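Local atomic coordinates of putative phosphosugar isomerases (Salmonella typhimurium LT2, PDB entry 3FKJ), a protein that probably binds phosphorylated sugars or related carbohydrate derivatives and may isomerise them. Residues D278-I281 against R282-R286; R110-E114 against K115-T119; L299-Q302 against D303-T306; A201-A205 against A206-D210; E147-P151 against A152-A156. All blocks are in the same frame, centred on the assembly; numbering follows the deposited sequence.

Contact 1: residues D278-I281 against R282-R286; sequences DRAI and RFIER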
loop_
_atom_site.group_PDB
_atom_site.type_symbol
_atom_site.label_atom_id
_atom_site.label_comp_id
_atom_site.label_asym_id
_atom_site.label_seq_id
_atom_site.Cartn_x
_atom_site.Cartn_y
_atom_site.Cartn_z
ATOM N N ASP A 278 -15.862 -11.151 5.840
ATOM C CA ASP A 278 -16.728 -11.917 6.751
ATOM C C ASP A 278 -15.951 -12.514 7.924
ATOM O O ASP A 278 -16.462 -12.595 9.054
ATOM C CB ASP A 278 -17.459 -13.035 6.002
ATOM C CG ASP A 278 -18.679 -12.539 5.230
ATOM O OD1 ASP A 278 -19.300 -11.551 5.652
ATOM O OD2 ASP A 278 -19.036 -13.168 4.208
ATOM N N ARG A 279 -14.723 -12.937 7.650
ATOM C CA ARG A 279 -13.825 -13.414 8.708
ATOM C C ARG A 279 -13.557 -12.343 9.792
ATOM O O ARG A 279 -13.570 -12.636 11.004
ATOM C CB ARG A 279 -12.512 -13.913 8.102
ATOM C CG ARG A 279 -11.676 -14.690 9.068
ATOM C CD ARG A 279 -10.296 -14.835 8.567
ATOM N NE ARG A 279 -9.470 -15.553 9.520
ATOM C CZ ARG A 279 -8.169 -15.785 9.360
ATOM N NH1 ARG A 279 -7.537 -15.405 8.278
ATOM N NH2 ARG A 279 -7.499 -16.448 10.285
ATOM N N ALA A 280 -13.332 -11.113 9.333
ATOM C CA ALA A 280 -13.109 -9.972 10.208
ATOM C C ALA A 280 -14.367 -9.623 11.011
ATOM O O ALA A 280 -14.277 -9.325 12.196
ATOM C CB ALA A 280 -12.627 -8.752 9.400
ATOM N N ILE A 281 -15.526 -9.660 10.361
ATOM C CA ILE A 281 -16.795 -9.312 10.981
ATOM C C ILE A 281 -17.079 -10.251 12.157
ATOM O O ILE A 281 -17.361 -9.793 13.244
ATOM C CB ILE A 281 -17.965 -9.375 9.963
ATOM C CG1 ILE A 281 -17.793 -8.312 8.874
ATOM C CG2 ILE A 281 -19.331 -9.187 10.638
ATOM C CD1 ILE A 281 -18.653 -8.625 7.632
ATOM N N ARG A 282 -16.964 -11.554 11.935
ATOM C CA ARG A 282 -17.177 -12.537 12.978
ATOM C C ARG A 282 -16.304 -12.274 14.188
ATOM O O ARG A 282 -16.780 -12.337 15.322
ATOM C CB ARG A 282 -16.927 -13.955 12.458
ATOM C CG ARG A 282 -17.899 -14.378 11.360
ATOM C CD ARG A 282 -17.833 -15.878 11.083
ATOM N NE ARG A 282 -16.498 -16.305 10.631
ATOM C CZ ARG A 282 -16.101 -16.393 9.360
ATOM N NH1 ARG A 282 -16.927 -16.097 8.359
ATOM N NH2 ARG A 282 -14.863 -16.796 9.085
ATOM N N PHE A 283 -15.030 -11.982 13.946
ATOM C CA PHE A 283 -14.090 -11.742 15.026
ATOM C C PHE A 283 -14.386 -10.417 15.759
ATOM O O PHE A 283 -14.455 -10.392 16.997
ATOM C CB PHE A 283 -12.646 -11.723 14.506
ATOM C CG PHE A 283 -11.631 -11.498 15.597
ATOM C CD1 PHE A 283 -11.003 -12.576 16.210
ATOM C CD2 PHE A 283 -11.336 -10.216 16.043
ATOM C CE1 PHE A 283 -10.091 -12.375 17.226
ATOM C CE2 PHE A 283 -10.424 -10.022 17.066
ATOM C CZ PHE A 283 -9.785 -11.084 17.626
ATOM N N ILE A 284 -14.528 -9.327 15.007
ATOM C CA ILE A 284 -14.853 -8.012 15.603
ATOM C C ILE A 284 -16.137 -8.087 16.468
ATOM O O ILE A 284 -16.214 -7.467 17.524
ATOM C CB ILE A 284 -15.024 -6.904 14.540
ATOM C CG1 ILE A 284 -13.749 -6.713 13.683
ATOM C CG2 ILE A 284 -15.383 -5.580 15.201
ATOM C CD1 ILE A 284 -14.022 -5.983 12.402
ATOM N N GLU A 285 -17.130 -8.843 16.018
ATOM C CA GLU A 285 -18.371 -9.013 16.783
ATOM C C GLU A 285 -18.196 -9.942 17.980
ATOM O O GLU A 285 -18.780 -9.703 19.035
ATOM C CB GLU A 285 -19.500 -9.496 15.872
ATOM C CG GLU A 285 -19.865 -8.435 14.839
ATOM C CD GLU A 285 -21.051 -8.794 13.947
ATOM O OE1 GLU A 285 -21.488 -9.980 13.936
ATOM O OE2 GLU A 285 -21.534 -7.867 13.243
ATOM N N ARG A 286 -17.384 -10.987 17.827
ATOM C CA ARG A 286 -17.089 -11.901 18.935
ATOM C C ARG A 286 -16.388 -11.145 20.059
ATOM O O ARG A 286 -16.523 -11.505 21.223
ATOM C CB ARG A 286 -16.220 -13.093 18.472
ATOM C CG ARG A 286 -15.996 -14.191 19.534
ATOM C CD ARG A 286 -15.089 -15.375 19.073
ATOM N NE ARG A 286 -15.404 -15.880 17.726
ATOM C CZ ARG A 286 -14.547 -15.975 16.695
ATOM N NH1 ARG A 286 -13.261 -15.630 16.808
ATOM N NH2 ARG A 286 -14.977 -16.438 15.523
#

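Contact 2: residues R110-E114 against K115-T119; sequences RVARE and KGAAT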
loop_
_atom_site.group_PDB
_atom_site.type_symbol
_atom_site.label_atom_id
_atom_site.label_comp_id
_atom_site.label_asym_id
_atom_site.label_seq_id
_atom_site.Cartn_x
_atom_site.Cartn_y
_atom_site.Cartn_z
ATOM N N ARG A 110 6.567 15.686 -15.237
ATOM C CA ARG A 110 7.752 16.197 -15.914
ATOM C C ARG A 110 8.773 15.103 -16.067
ATOM O O ARG A 110 9.260 14.869 -17.152
ATOM C CB ARG A 110 8.366 17.375 -15.141
ATOM C CG ARG A 110 9.660 17.950 -15.776
ATOM C CD ARG A 110 10.348 19.014 -14.911
ATOM N NE ARG A 110 10.419 18.651 -13.482
ATOM C CZ ARG A 110 11.292 17.797 -12.940
ATOM N NH1 ARG A 110 12.203 17.157 -13.687
ATOM N NH2 ARG A 110 11.233 17.562 -11.629
ATOM N N VAL A 111 9.076 14.406 -14.982
ATOM C CA VAL A 111 10.031 13.288 -15.026
ATOM C C VAL A 111 9.553 12.188 -15.991
ATOM O O VAL A 111 10.360 11.670 -16.768
ATOM C CB VAL A 111 10.284 12.705 -13.612
ATOM C CG1 VAL A 111 11.006 11.344 -13.692
ATOM C CG2 VAL A 111 11.039 13.710 -12.743
ATOM N N ALA A 112 8.256 11.849 -15.942
ATOM C CA ALA A 112 7.693 10.805 -16.797
ATOM C C ALA A 112 7.920 11.161 -18.267
ATOM O O ALA A 112 8.412 10.335 -19.038
ATOM C CB ALA A 112 6.195 10.615 -16.523
ATOM N N ARG A 113 7.556 12.394 -18.629
ATOM C CA ARG A 113 7.765 12.923 -19.967
ATOM C C ARG A 113 9.256 12.981 -20.351
ATOM O O ARG A 113 9.605 12.650 -21.461
ATOM C CB ARG A 113 7.108 14.302 -20.123
ATOM C CG ARG A 113 7.361 14.914 -21.520
ATOM C CD ARG A 113 6.603 16.198 -21.789
ATOM N NE ARG A 113 5.171 16.012 -22.026
ATOM C CZ ARG A 113 4.316 17.023 -22.195
ATOM N NH1 ARG A 113 4.754 18.265 -22.173
ATOM N NH2 ARG A 113 3.026 16.816 -22.399
ATOM N N GLU A 114 10.133 13.381 -19.431
ATOM C CA GLU A 114 11.588 13.358 -19.689
ATOM C C GLU A 114 12.147 11.953 -19.978
ATOM O O GLU A 114 13.151 11.800 -20.675
ATOM C CB GLU A 114 12.351 13.973 -18.516
ATOM C CG GLU A 114 12.118 15.475 -18.331
ATOM C CD GLU A 114 12.695 16.031 -17.029
ATOM O OE1 GLU A 114 13.035 15.238 -16.108
ATOM O OE2 GLU A 114 12.795 17.275 -16.935
ATOM N N LYS A 115 11.487 10.943 -19.430
ATOM C CA LYS A 115 11.847 9.533 -19.595
ATOM C C LYS A 115 11.259 8.912 -20.861
ATOM O O LYS A 115 11.649 7.810 -21.262
ATOM C CB LYS A 115 11.361 8.746 -18.364
ATOM C CG LYS A 115 12.424 8.269 -17.384
ATOM C CD LYS A 115 13.415 9.296 -16.924
ATOM C CE LYS A 115 14.487 8.569 -16.108
ATOM N NZ LYS A 115 15.501 9.439 -15.443
ATOM N N GLY A 116 10.331 9.612 -21.500
ATOM C CA GLY A 116 9.719 9.152 -22.750
ATOM C C GLY A 116 8.352 8.500 -22.582
ATOM O O GLY A 116 7.776 8.025 -23.551
ATOM N N ALA A 117 7.829 8.485 -21.358
ATOM C CA ALA A 117 6.507 7.912 -21.067
ATOM C C ALA A 117 5.405 8.829 -21.592
ATOM O O ALA A 117 5.591 10.063 -21.639
ATOM C CB ALA A 117 6.337 7.696 -19.568
ATOM N N ALA A 118 4.289 8.238 -22.027
ATOM C CA ALA A 118 3.062 9.004 -22.214
ATOM C C ALA A 118 2.499 9.364 -20.855
ATOM O O ALA A 118 2.499 8.527 -19.923
ATOM C CB ALA A 118 2.040 8.253 -23.032
ATOM N N THR A 119 2.012 10.599 -20.741
ATOM C CA THR A 119 1.409 11.078 -19.509
ATOM C C THR A 119 -0.090 11.393 -19.727
ATOM O O THR A 119 -0.442 12.009 -20.697
ATOM C CB THR A 119 2.156 12.324 -18.962
ATOM O OG1 THR A 119 2.252 13.312 -19.993
ATOM C CG2 THR A 119 3.536 11.968 -18.491
#

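Contact 3: residues L299-Q302 against D303-T306; sequences LGIQ and DLST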
loop_
_atom_site.group_PDB
_atom_site.type_symbol
_atom_site.label_atom_id
_atom_site.label_comp_id
_atom_site.label_asym_id
_atom_site.label_seq_id
_atom_site.Cartn_x
_atom_site.Cartn_y
_atom_site.Cartn_z
ATOM N N LEU A 299 -26.071 -2.455 -0.892
ATOM C CA LEU A 299 -26.348 -1.153 -1.481
ATOM C C LEU A 299 -26.412 -1.219 -3.009
ATOM O O LEU A 299 -26.276 -0.193 -3.682
ATOM C CB LEU A 299 -25.300 -0.125 -1.016
ATOM C CG LEU A 299 -25.153 0.031 0.499
ATOM C CD1 LEU A 299 -23.903 0.850 0.824
ATOM C CD2 LEU A 299 -26.410 0.646 1.098
ATOM N N GLY A 300 -26.597 -2.420 -3.558
ATOM C CA GLY A 300 -26.981 -2.566 -4.967
ATOM C C GLY A 300 -25.849 -2.765 -5.965
ATOM O O GLY A 300 -25.976 -2.412 -7.146
ATOM N N ILE A 301 -24.739 -3.335 -5.505
ATOM C CA ILE A 301 -23.701 -3.782 -6.425
ATOM C C ILE A 301 -24.217 -4.898 -7.333
ATOM O O ILE A 301 -23.803 -4.956 -8.491
ATOM C CB ILE A 301 -22.388 -4.179 -5.691
ATOM C CG1 ILE A 301 -21.495 -2.951 -5.555
ATOM C CG2 ILE A 301 -21.619 -5.261 -6.439
ATOM C CD1 ILE A 301 -20.689 -2.599 -6.801
ATOM N N GLN A 302 -25.135 -5.744 -6.841
ATOM C CA GLN A 302 -25.670 -6.840 -7.660
ATOM C C GLN A 302 -26.520 -6.304 -8.797
ATOM O O GLN A 302 -26.634 -6.955 -9.830
ATOM C CB GLN A 302 -26.467 -7.881 -6.853
ATOM C CG GLN A 302 -25.626 -8.844 -5.963
ATOM C CD GLN A 302 -24.345 -9.425 -6.644
ATOM O OE1 GLN A 302 -24.421 -10.192 -7.615
ATOM N NE2 GLN A 302 -23.173 -9.078 -6.098
ATOM N N ASP A 303 -27.076 -5.111 -8.609
ATOM C CA ASP A 303 -27.796 -4.403 -9.665
ATOM C C ASP A 303 -26.896 -3.855 -10.765
ATOM O O ASP A 303 -27.368 -3.583 -11.844
ATOM C CB ASP A 303 -28.598 -3.233 -9.087
ATOM C CG ASP A 303 -29.576 -3.663 -8.006
ATOM O OD1 ASP A 303 -30.069 -4.808 -8.065
ATOM O OD2 ASP A 303 -29.837 -2.840 -7.098
ATOM N N LEU A 304 -25.613 -3.647 -10.502
ATOM C CA LEU A 304 -24.691 -3.223 -11.568
ATOM C C LEU A 304 -24.422 -4.371 -12.541
ATOM O O LEU A 304 -24.464 -4.201 -13.758
ATOM C CB LEU A 304 -23.353 -2.727 -10.993
ATOM C CG LEU A 304 -23.381 -1.370 -10.305
ATOM C CD1 LEU A 304 -22.017 -1.041 -9.748
ATOM C CD2 LEU A 304 -23.871 -0.288 -11.269
ATOM N N SER A 305 -24.150 -5.544 -11.989
ATOM C CA SER A 305 -23.720 -6.685 -12.776
ATOM C C SER A 305 -23.489 -7.820 -11.808
ATOM O O SER A 305 -22.810 -7.644 -10.768
ATOM C CB SER A 305 -22.399 -6.382 -13.510
ATOM O OG SER A 305 -21.841 -7.541 -14.100
ATOM N N THR A 306 -24.012 -8.987 -12.161
ATOM C CA THR A 306 -23.708 -10.203 -11.432
ATOM C C THR A 306 -22.329 -10.748 -11.851
ATOM O O THR A 306 -21.813 -11.648 -11.202
ATOM C CB THR A 306 -24.804 -11.256 -11.671
ATOM O OG1 THR A 306 -24.929 -11.499 -13.079
ATOM C CG2 THR A 306 -26.155 -10.765 -11.096
#

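Contact 4: residues A201-A205 against A206-D210; sequences AQRFA and AEWKD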
loop_
_atom_site.group_PDB
_atom_site.type_symbol
_atom_site.label_atom_id
_atom_site.label_comp_id
_atom_site.label_asym_id
_atom_site.label_seq_id
_atom_site.Cartn_x
_atom_site.Cartn_y
_atom_site.Cartn_z
ATOM N N ALA A 201 -26.634 6.682 8.616
ATOM C CA ALA A 201 -25.589 7.706 8.701
ATOM C C ALA A 201 -25.814 8.644 9.868
ATOM O O ALA A 201 -24.867 9.016 10.560
ATOM C CB ALA A 201 -25.527 8.489 7.408
ATOM N N GLN A 202 -27.072 9.024 10.077
ATOM C CA GLN A 202 -27.481 9.846 11.227
ATOM C C GLN A 202 -27.194 9.186 12.564
ATOM O O GLN A 202 -26.778 9.821 13.522
ATOM C CB GLN A 202 -28.987 10.156 11.159
ATOM C CG GLN A 202 -29.367 11.204 10.145
ATOM C CD GLN A 202 -28.400 12.366 10.166
ATOM O OE1 GLN A 202 -28.134 12.932 11.221
ATOM N NE2 GLN A 202 -27.826 12.694 9.008
ATOM N N ARG A 203 -27.467 7.900 12.610
ATOM C CA ARG A 203 -27.365 7.109 13.815
ATOM C C ARG A 203 -25.850 6.883 14.124
ATOM O O ARG A 203 -25.390 6.973 15.285
ATOM C CB ARG A 203 -28.213 5.853 13.546
ATOM C CG ARG A 203 -28.248 4.779 14.584
ATOM C CD ARG A 203 -27.505 3.517 14.098
ATOM N NE ARG A 203 -26.149 3.467 14.633
ATOM C CZ ARG A 203 -25.012 3.365 13.936
ATOM N NH1 ARG A 203 -23.870 3.362 14.618
ATOM N NH2 ARG A 203 -24.980 3.241 12.593
ATOM N N PHE A 204 -25.082 6.656 13.058
ATOM C CA PHE A 204 -23.623 6.616 13.090
ATOM C C PHE A 204 -22.990 7.904 13.654
ATOM O O PHE A 204 -22.184 7.853 14.618
ATOM C CB PHE A 204 -23.112 6.344 11.672
ATOM C CG PHE A 204 -21.633 6.533 11.504
ATOM C CD1 PHE A 204 -20.746 5.531 11.852
ATOM C CD2 PHE A 204 -21.126 7.712 10.988
ATOM C CE1 PHE A 204 -19.414 5.698 11.696
ATOM C CE2 PHE A 204 -19.758 7.875 10.814
ATOM C CZ PHE A 204 -18.907 6.879 11.162
ATOM N N ALA A 205 -23.336 9.038 13.046
ATOM C CA ALA A 205 -22.868 10.357 13.499
ATOM C C ALA A 205 -23.109 10.551 14.999
ATOM O O ALA A 205 -22.176 10.852 15.737
ATOM C CB ALA A 205 -23.543 11.441 12.715
ATOM N N ALA A 206 -24.351 10.334 15.456
ATOM C CA ALA A 206 -24.688 10.503 16.878
ATOM C C ALA A 206 -23.874 9.554 17.778
ATOM O O ALA A 206 -23.421 9.945 18.856
ATOM C CB ALA A 206 -26.182 10.336 17.134
ATOM N N GLU A 207 -23.660 8.320 17.333
ATOM C CA GLU A 207 -22.980 7.329 18.178
ATOM C C GLU A 207 -21.453 7.340 18.106
ATOM O O GLU A 207 -20.796 6.837 19.025
ATOM C CB GLU A 207 -23.532 5.933 17.906
ATOM C CG GLU A 207 -24.895 5.755 18.565
ATOM C CD GLU A 207 -25.760 4.702 17.904
ATOM O OE1 GLU A 207 -25.202 3.656 17.511
ATOM O OE2 GLU A 207 -26.999 4.917 17.808
ATOM N N TRP A 208 -20.894 7.945 17.058
ATOM C CA TRP A 208 -19.430 7.905 16.804
ATOM C C TRP A 208 -18.747 9.249 16.975
ATOM O O TRP A 208 -17.532 9.337 16.906
ATOM C CB TRP A 208 -19.159 7.385 15.392
ATOM C CG TRP A 208 -19.395 5.904 15.226
ATOM C CD1 TRP A 208 -20.576 5.218 15.395
ATOM C CD2 TRP A 208 -18.429 4.933 14.828
ATOM N NE1 TRP A 208 -20.401 3.889 15.113
ATOM C CE2 TRP A 208 -19.093 3.679 14.765
ATOM C CE3 TRP A 208 -17.071 4.995 14.492
ATOM C CZ2 TRP A 208 -18.425 2.495 14.415
ATOM C CZ3 TRP A 208 -16.413 3.806 14.135
ATOM C CH2 TRP A 208 -17.088 2.589 14.093
ATOM N N LYS A 209 -19.523 10.290 17.252
ATOM C CA LYS A 209 -19.013 11.650 17.346
ATOM C C LYS A 209 -17.911 11.879 18.364
ATOM O O LYS A 209 -17.135 12.827 18.206
ATOM C CB LYS A 209 -20.164 12.627 17.639
ATOM C CG LYS A 209 -21.022 12.296 18.854
ATOM C CD LYS A 209 -21.859 13.499 19.206
ATOM C CE LYS A 209 -22.822 13.206 20.334
ATOM N NZ LYS A 209 -23.165 14.493 20.933
ATOM N N ASP A 210 -17.831 11.030 19.396
ATOM C CA ASP A 210 -16.811 11.187 20.433
ATOM C C ASP A 210 -15.596 10.259 20.324
ATOM O O ASP A 210 -14.714 10.325 21.157
ATOM C CB ASP A 210 -17.453 11.064 21.816
ATOM C CG ASP A 210 -18.560 12.086 22.032
ATOM O OD1 ASP A 210 -18.347 13.268 21.691
ATOM O OD2 ASP A 210 -19.645 11.713 22.507
#

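Contact 5: residues E147-P151 against A152-A156; sequences ETVDP and AQQKA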
loop_
_atom_site.group_PDB
_atom_site.type_symbol
_atom_site.label_atom_id
_atom_site.label_comp_id
_atom_site.label_asym_id
_atom_site.label_seq_id
_atom_site.Cartn_x
_atom_site.Cartn_y
_atom_site.Cartn_z
ATOM N N GLU A 147 -24.196 18.427 -2.981
ATOM C CA GLU A 147 -24.147 18.691 -4.408
ATOM C C GLU A 147 -23.557 17.453 -5.059
ATOM O O GLU A 147 -22.766 16.761 -4.474
ATOM C CB GLU A 147 -23.323 19.945 -4.724
ATOM C CG GLU A 147 -23.644 21.135 -3.812
ATOM C CD GLU A 147 -23.844 22.445 -4.550
ATOM O OE1 GLU A 147 -22.978 22.813 -5.371
ATOM O OE2 GLU A 147 -24.866 23.125 -4.293
ATOM N N THR A 148 -24.018 17.124 -6.245
ATOM C CA THR A 148 -23.562 15.924 -6.913
ATOM C C THR A 148 -23.318 16.230 -8.401
ATOM O O THR A 148 -23.718 17.277 -8.907
ATOM C CB THR A 148 -24.586 14.783 -6.737
ATOM O OG1 THR A 148 -25.842 15.215 -7.220
ATOM C CG2 THR A 148 -24.751 14.405 -5.285
ATOM N N VAL A 149 -22.600 15.316 -9.049
ATOM C CA VAL A 149 -22.296 15.357 -10.459
ATOM C C VAL A 149 -22.496 13.914 -10.945
ATOM O O VAL A 149 -22.935 13.063 -10.171
ATOM C CB VAL A 149 -20.837 15.849 -10.750
ATOM C CG1 VAL A 149 -20.704 17.351 -10.511
ATOM C CG2 VAL A 149 -19.762 15.014 -9.946
ATOM N N ASP A 150 -22.170 13.639 -12.204
ATOM C CA ASP A 150 -22.228 12.283 -12.760
ATOM C C ASP A 150 -21.108 11.487 -12.136
ATOM O O ASP A 150 -19.967 11.858 -12.331
ATOM C CB ASP A 150 -22.006 12.354 -14.265
ATOM C CG ASP A 150 -22.169 11.008 -14.970
ATOM O OD1 ASP A 150 -22.595 10.007 -14.341
ATOM O OD2 ASP A 150 -21.868 10.995 -16.187
ATOM N N PRO A 151 -21.435 10.430 -11.354
ATOM C CA PRO A 151 -20.449 9.521 -10.753
ATOM C C PRO A 151 -19.497 8.827 -11.769
ATOM O O PRO A 151 -18.316 8.642 -11.484
ATOM C CB PRO A 151 -21.320 8.489 -10.026
ATOM C CG PRO A 151 -22.616 9.135 -9.837
ATOM C CD PRO A 151 -22.816 10.050 -10.980
ATOM N N ALA A 152 -20.013 8.478 -12.949
ATOM C CA ALA A 152 -19.220 7.876 -14.019
ATOM C C ALA A 152 -18.145 8.833 -14.567
ATOM O O ALA A 152 -17.284 8.421 -15.328
ATOM C CB ALA A 152 -20.190 7.393 -15.183
ATOM N N GLN A 153 -18.206 10.107 -14.200
ATOM C CA GLN A 153 -17.198 11.119 -14.597
ATOM C C GLN A 153 -16.346 11.657 -13.444
ATOM O O GLN A 153 -15.536 12.577 -13.617
ATOM C CB GLN A 153 -17.888 12.289 -15.244
ATOM C CG GLN A 153 -18.631 11.922 -16.468
ATOM C CD GLN A 153 -19.100 13.130 -17.157
ATOM O OE1 GLN A 153 -18.297 14.001 -17.498
ATOM N NE2 GLN A 153 -20.420 13.236 -17.345
ATOM N N GLN A 154 -16.495 11.054 -12.283
ATOM C CA GLN A 154 -15.614 11.379 -11.169
ATOM C C GLN A 154 -14.223 10.753 -11.267
ATOM O O GLN A 154 -13.995 9.783 -11.998
ATOM C CB GLN A 154 -16.307 11.055 -9.850
ATOM C CG GLN A 154 -17.498 12.006 -9.574
ATOM C CD GLN A 154 -18.328 11.545 -8.405
ATOM O OE1 GLN A 154 -18.308 10.377 -8.041
ATOM N NE2 GLN A 154 -19.055 12.445 -7.821
ATOM N N LYS A 155 -13.293 11.380 -10.553
ATOM C CA LYS A 155 -11.846 11.052 -10.604
ATOM C C LYS A 155 -11.572 9.560 -10.485
ATOM O O LYS A 155 -10.866 9.019 -11.308
ATOM C CB LYS A 155 -11.107 11.787 -9.487
ATOM C CG LYS A 155 -9.591 11.690 -9.523
ATOM C CD LYS A 155 -8.929 12.571 -8.455
ATOM C CE LYS A 155 -9.080 12.059 -7.035
ATOM N NZ LYS A 155 -8.730 13.142 -6.037
ATOM N N ALA A 156 -12.149 8.894 -9.478
ATOM C CA ALA A 156 -11.903 7.466 -9.272
ATOM C C ALA A 156 -12.515 6.633 -10.376
ATOM O O ALA A 156 -11.911 5.621 -10.783
ATOM C CB ALA A 156 -12.418 7.003 -7.895
HETATM O O HOH W 1 -21.983 12.923 -6.925
#

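Contact 1: residues D278-I281 against R282-R286
Arg282 N donates to Asp278 O (3.1 Å) and Ile284 N to Ala280 O. Glu285 N does the same to Ile281 O (2.9 Å), the i to i+4 pattern of an alpha helix; the bond from Phe283 N to Arg279 O is weak. Arg282 then doubles back over the turn it is bonded to. A bend at its third torsion (chi3 -61°) lays one guanidinium face above Asp278 O and Arg279 CA, with Arg282 NH2 3.6 Å from Arg279 CA. The Arg279 chain runs out extended, roughly at right angles to that of Arg282, to salt bridges with Glu104 and the C-terminal carboxylate of Tyr347, both of the second subunit. On another side of the helix Ile281 and Glu285 lie side by side, Ile281 CG2 being 3.7 Å from Glu285 OE2. Helix 274-286 is the crossover of a beta-alpha-beta unit: Ile281 and Ile284 pack on strands 263-268 and 290-295, while Phe283 meets Tyr341 of the second subunit edge-to-face.

Contact 2: residues R110-E114 against K115-T119
Ala112 and Thr119 meet methyl to methyl, Ala112 CB 3.6 Å from Thr119 CG2, where helix 103-115 turns back into strand 118-123. The CA-CB bond of Thr119 points at the helix. Its first torsion (chi1 53°) sets CG2 beside its own backbone N, facing Ala112, and leaves OG1 on another branch, where it hydrogen-bonds to Tyr133 O and Asp135 N. The CA-CB bond of Arg113 points away from the turn, and its guanidinium, oblique to Thr119 OG1, forms a salt bridge with Asp135. Ala117 CB comes in over the backbone of the last helical turn, 3.4 Å from Ala112 O and 4.2 Å from Ala112 CB. That closeness follows from a Schellman motif: Gly116, with phi at 100°, swings the chain round so that Ala117 N reaches Ala112 O (3.0 Å) and Gly116 N reaches Arg113 O (3.1 Å). One turn earlier, Arg110 NH1 pairs with Glu114 OE1 at 3.2 Å along the helix surface. The chemistry thus divides in two: small methyls fill the helix-to-strand step of this beta-alpha-beta unit in the SIS domain, while backbone N-H groups beyond the last turn give the carbonyls of Ala112 and Arg113 donors as the regular i to i+4 pattern stops.

Contact 3: residues L299-Q302 against D303-T306
Gln302 reaches forward to Thr306 and Asp303 back to Gly300, and these two residues bury the most surface in this short turn. Gln302 curls at its second torsion (chi2 -44°); its side chain and that of Thr306 cross at about a right angle, with Gln302 OE1 3.9 Å from Thr306 CG2, while its NE2 is hydrogen-bonded to Asp297. Asp303 CB sits 3.4 Å from Gly300 O, and Asp303 OD2 lies 3.6 Å from Gly300 CA, close up against a residue that has no side chain and a positive phi of 94°. A weak bond from Asp303 N to Gly300 O and a firmer one from Leu304 N to Ile301 O (3.0 Å) close two overlapping type I beta turns. In the second, the donor stands well above the carbonyl plane. The side chains of Ile301 and Leu304 cross at a slant, Ile301 CD1 3.6 Å from Leu304 CD1. Lying between strand 290-295 and helix 313-331, the loop sends Ile301 onto Cys313 and Leu316 of that helix and Leu304 onto Phe186 and Val189 of helix 186-196.

Contact 4: residues A201-A205 against A206-D210
Gln202 O accepts a hydrogen bond from Ala206 N (3.1 Å), and one residue on Arg203 O takes one from Glu207 N, both ordinary alpha-helical bonds. The Arg203 side chain starts outward but bends at its second and third torsions, so that Arg203 NE (3.0 Å) and NH1 (3.2 Å) both grip Glu207 OE1. The grip is side-on: OE1 lies in the guanidinium plane, whereas the two nitrogens approach from one face of the carboxylate, with the planes 60° apart. Trp208 NE1 also lies at the guanidinium edge, and Arg203 NH2 pairs with Asp200. Phe204 (chi1 169°) swings its ring along the helix against one face of the indole, Phe204 CE1 standing 3.4 Å from Trp208 CD2. The Phe204 ring and the five-membered ring of Trp208 meet obliquely, planes 33° apart, and Trp208 CB adds a CH-pi contact over the Phe204 face. Ala205 O receives weak bonds from Trp208 N and Lys209 N. Phe204 and Trp208 carry helix 198-208 onto strands 263-268 and 290-295, while Ala205 packs on Ala327 and Ala331 of helix 313-331.

Contact 5: residues E147-P151 against A152-A156
With CG anti to its backbone N (chi1 -175°), Asp150 holds its carboxylate beside Ala152 and Gln153, and Gln153, with CG beside its own N (chi1 -61°) and the chain then extended, comes up to meet it. Gln153 NE2 donates to Asp150 OD2 at 2.9 Å, nearly straight, using the anti lone pair of that oxygen; the hydrogen bond lies in the amide plane of Gln153, which stands perpendicular to the carboxylate. The other oxygen, Asp150 OD1, takes a weak bond from Ala152 N (3.3 Å). The backbone closes the same turn, since Gln153 N donates to Asp150 O at 3.1 Å and Gln154 N to Pro151 O at 3.1 Å. These i to i+3 bonds, with donors well above the carbonyl planes, make a short 3-10 turn that starts at Pro151 and leads from the loop after strand 136-139 towards helix 155-170. Gln154 reaches back along the incoming chain: its NE2 lies 3.4 Å from Val149 CG2, and its OE1 is 3.6 Å from Pro151 CA. A water accepts a hydrogen bond from Val149 N and a weak one from Gln154 NE2, bridging the two segments. The Gln154 side chain also lies about 3 Å from a bound thiocyanate ion, probably from the crystallisation liquor, and touches Cys319 of helix 313-331. Pro151 presses on Phe186, Ser187 and Val190 of helix 186-196.

All five contacts are local and follow one another along the chain, none enclosing or crossing another. Contact 2 comes first, turning helix 103-115 into strand 118-123 of the five-stranded parallel sheet. Contact 5 leads out of that sheet into helix 155-170, its centre about 12 Å from the centre of the chain. Contact 4 lies in the C-terminal part of helix 198-208, which packs against the four-stranded parallel sheet; contact 1 is on the crossover helix between two of that sheet's strands, about 8 Å from contact 4 at the nearest atoms. Contact 3, last, shapes the loop before helix 313-331. Contacts 3 and 5 both pack on helices 186-196 and 313-331, whereas contacts 1 and 2 lie on opposite sides of the chain's centre.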